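Local coordinates for protein putative acetamidase/formamidase (Yersinia enterocolitica subsp. palearctica serotype O:3, PDB 5UBU) that probably hydrolyses carbon-nitrogen bonds in linear amides other than peptides, at residues G171-I179 with I204-P212. Residues are numbered along the deposited sequence; the frame is centred on the assembly and turned at random.
Sequences GTLSVSPEI and ITYLPVRAP
L173 and V175 of strand 172-175 face T205 and L207 of strand 204-208 across two different sheets; the strand axes approach to 7.1 Å and run roughly the same way, 39° apart. No direct hydrogen bond joins the segments. Past the strands they draw together, and E178 and A211 bring their CA atoms within 4.8 Å.

L173 and T205 meet tip to tip, L173 CD2 lying 3.7 Å from T205 CB. With its CG anti to the carbonyl carbon (chi1 -62°), L207 sends CD1 up to the backbone at S174 CA, 3.8 Å away, while V175 CG1 packs against its CB and CD1 and CG2 against CB. Farther along, A211 CB sits 3.7 Å from P177 O, and E178 lays CB and CG against R210 O.

Two waters each donate to S176 O; one accepts from R210 N, while the other also donates to P208 O and accepts from R210 NH2. P208 CB lies over one face of the guanidinium, offset toward the rim, and NH2 also hydrogen-bonds to N189 O.

Thus apolar side chains pack between the sheets, then water-mediated bonds satisfy the carbonyls of buried S176 and P208 where the strands give way to loops.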
loop_
_atom_site.group_PDB
_atom_site.type_symbol
_atom_site.label_atom_id
_atom_site.label_comp_id
_atom_site.label_asym_id
_atom_site.label_seq_id
_atom_site.Cartn_x
_atom_site.Cartn_y
_atom_site.Cartn_z
ATOM N N GLY B 171 3.656 4.692 -24.606
ATOM C CA GLY B 171 3.876 4.321 -23.218
ATOM C C GLY B 171 4.541 5.434 -22.435
ATOM O O GLY B 171 4.179 5.671 -21.289
ATOM N N THR B 172 5.515 6.103 -23.048
ATOM C CA THR B 172 6.241 7.201 -22.402
ATOM C C THR B 172 6.090 8.526 -23.144
ATOM O O THR B 172 6.649 8.705 -24.216
ATOM C CB THR B 172 7.759 6.917 -22.275
ATOM O OG1 THR B 172 8.334 6.750 -23.578
ATOM C CG2 THR B 172 8.024 5.670 -21.436
ATOM N N LEU B 173 5.326 9.438 -22.562
ATOM C CA LEU B 173 5.109 10.768 -23.119
ATOM C C LEU B 173 5.342 11.716 -21.948
ATOM O O LEU B 173 4.672 11.616 -20.926
ATOM C CB LEU B 173 3.695 10.915 -23.681
ATOM C CG LEU B 173 3.397 12.248 -24.380
ATOM C CD1 LEU B 173 4.329 12.452 -25.576
ATOM C CD2 LEU B 173 1.939 12.337 -24.817
ATOM N N SER B 174 6.289 12.637 -22.081
ATOM C CA SER B 174 6.589 13.526 -20.962
ATOM C C SER B 174 7.265 14.835 -21.306
ATOM O O SER B 174 7.679 15.067 -22.435
ATOM C CB SER B 174 7.502 12.768 -19.989
ATOM O OG SER B 174 8.680 12.341 -20.635
ATOM N N VAL B 175 7.343 15.690 -20.292
ATOM C CA VAL B 175 8.032 16.971 -20.381
ATOM C C VAL B 175 9.032 16.994 -19.225
ATOM O O VAL B 175 8.876 16.258 -18.253
ATOM C CB VAL B 175 7.082 18.179 -20.356
ATOM C CG1 VAL B 175 6.293 18.245 -21.647
ATOM C CG2 VAL B 175 6.154 18.137 -19.155
ATOM N N SER B 176 10.062 17.818 -19.337
ATOM C CA SER B 176 11.086 17.888 -18.298
ATOM C C SER B 176 10.636 18.493 -16.977
ATOM O O SER B 176 9.811 19.393 -16.964
ATOM C CB SER B 176 12.271 18.720 -18.783
ATOM O OG SER B 176 13.226 18.895 -17.747
ATOM N N PRO B 177 11.145 17.944 -15.854
ATOM C CA PRO B 177 10.906 18.564 -14.566
ATOM C C PRO B 177 11.713 19.864 -14.529
ATOM O O PRO B 177 12.527 20.102 -15.418
ATOM C CB PRO B 177 11.491 17.558 -13.575
ATOM C CG PRO B 177 11.337 16.252 -14.240
ATOM C CD PRO B 177 11.500 16.516 -15.707
ATOM N N GLU B 178 11.512 20.681 -13.507
ATOM C CA GLU B 178 12.239 21.937 -13.415
ATOM C C GLU B 178 13.741 21.707 -13.250
ATOM O O GLU B 178 14.538 22.252 -14.025
ATOM C CB GLU B 178 11.703 22.794 -12.265
ATOM C CG GLU B 178 12.327 24.179 -12.217
ATOM C CD GLU B 178 11.707 25.093 -11.181
ATOM O OE1 GLU B 178 12.247 26.204 -11.025
ATOM O OE2 GLU B 178 10.698 24.723 -10.531
ATOM N N ILE B 179 14.114 20.897 -12.252
ATOM C CA ILE B 179 15.543 20.603 -11.980
ATOM C C ILE B 179 15.892 19.122 -11.914
ATOM O O ILE B 179 17.053 18.773 -12.075
ATOM C CB ILE B 179 16.050 21.293 -10.685
ATOM C CG1 ILE B 179 15.344 20.748 -9.428
ATOM C CG2 ILE B 179 15.882 22.805 -10.799
ATOM C CD1 ILE B 179 15.931 21.271 -8.135
ATOM N N ILE B 204 -5.428 13.604 -27.068
ATOM C CA ILE B 204 -4.659 14.820 -26.841
ATOM C C ILE B 204 -4.218 14.742 -25.396
ATOM O O ILE B 204 -5.062 14.685 -24.515
ATOM C CB ILE B 204 -5.500 16.103 -27.025
ATOM C CG1 ILE B 204 -6.173 16.128 -28.401
ATOM C CG2 ILE B 204 -4.621 17.339 -26.844
ATOM C CD1 ILE B 204 -7.128 17.299 -28.605
ATOM N N THR B 205 -2.915 14.726 -25.150
ATOM C CA THR B 205 -2.398 14.665 -23.782
ATOM C C THR B 205 -1.882 16.057 -23.388
ATOM O O THR B 205 -1.157 16.699 -24.156
ATOM C CB THR B 205 -1.273 13.617 -23.640
ATOM O OG1 THR B 205 -1.765 12.329 -24.013
ATOM C CG2 THR B 205 -0.773 13.545 -22.210
ATOM N N TYR B 206 -2.275 16.509 -22.194
ATOM C CA TYR B 206 -1.872 17.813 -21.659
ATOM C C TYR B 206 -0.827 17.607 -20.571
ATOM O O TYR B 206 -1.092 16.930 -19.591
ATOM C CB TYR B 206 -3.089 18.555 -21.119
ATOM C CG TYR B 206 -4.155 18.763 -22.175
ATOM C CD1 TYR B 206 -3.967 19.680 -23.202
ATOM C CD2 TYR B 206 -5.352 18.058 -22.144
ATOM C CE1 TYR B 206 -4.932 19.879 -24.181
ATOM C CE2 TYR B 206 -6.325 18.255 -23.116
ATOM C CZ TYR B 206 -6.108 19.169 -24.134
ATOM O OH TYR B 206 -7.056 19.383 -25.104
ATOM N N LEU B 207 0.357 18.186 -20.759
ATOM C CA LEU B 207 1.478 18.042 -19.823
ATOM C C LEU B 207 1.912 19.397 -19.247
ATOM O O LEU B 207 2.116 20.345 -20.000
ATOM C CB LEU B 207 2.662 17.411 -20.556
ATOM C CG LEU B 207 2.419 16.000 -21.118
ATOM C CD1 LEU B 207 3.535 15.569 -22.063
ATOM C CD2 LEU B 207 2.262 14.992 -19.985
ATOM N N PRO B 208 2.105 19.482 -17.915
ATOM C CA PRO B 208 2.474 20.750 -17.317
ATOM C C PRO B 208 3.937 21.123 -17.506
ATOM O O PRO B 208 4.823 20.374 -17.104
ATOM C CB PRO B 208 2.180 20.539 -15.826
ATOM C CG PRO B 208 2.064 19.069 -15.622
ATOM C CD PRO B 208 2.239 18.385 -16.945
ATOM N N VAL B 209 4.169 22.300 -18.078
ATOM C CA VAL B 209 5.512 22.790 -18.311
ATOM C C VAL B 209 6.126 23.297 -17.011
ATOM O O VAL B 209 5.478 24.017 -16.253
ATOM C CB VAL B 209 5.522 23.945 -19.341
ATOM C CG1 VAL B 209 6.942 24.471 -19.560
ATOM C CG2 VAL B 209 4.937 23.482 -20.665
ATOM N N ARG B 210 7.367 22.887 -16.758
ATOM C CA ARG B 210 8.119 23.323 -15.578
ATOM C C ARG B 210 9.545 23.761 -15.950
ATOM O O ARG B 210 10.259 24.302 -15.108
ATOM C CB ARG B 210 8.157 22.224 -14.517
ATOM C CG ARG B 210 6.786 21.855 -13.973
ATOM C CD ARG B 210 6.895 20.829 -12.860
ATOM N NE ARG B 210 5.587 20.423 -12.342
ATOM C CZ ARG B 210 4.834 19.425 -12.824
ATOM N NH1 ARG B 210 3.665 19.150 -12.260
ATOM N NH2 ARG B 210 5.232 18.701 -13.867
ATOM N N ALA B 211 9.947 23.534 -17.202
ATOM C CA ALA B 211 11.271 23.916 -17.697
ATOM C C ALA B 211 11.095 24.770 -18.952
ATOM O O ALA B 211 10.191 24.515 -19.752
ATOM C CB ALA B 211 12.096 22.690 -18.017
ATOM N N PRO B 212 11.956 25.794 -19.131
ATOM C CA PRO B 212 11.805 26.635 -20.321
ATOM C C PRO B 212 11.883 25.807 -21.601
ATOM O O PRO B 212 12.759 24.959 -21.733
ATOM C CB PRO B 212 12.985 27.611 -20.222
ATOM C CG PRO B 212 13.374 27.612 -18.789
ATOM C CD PRO B 212 13.073 26.242 -18.273
HETATM O O HOH W 1 8.815 21.302 -18.751
HETATM O O HOH W 2 7.208 19.481 -15.956
#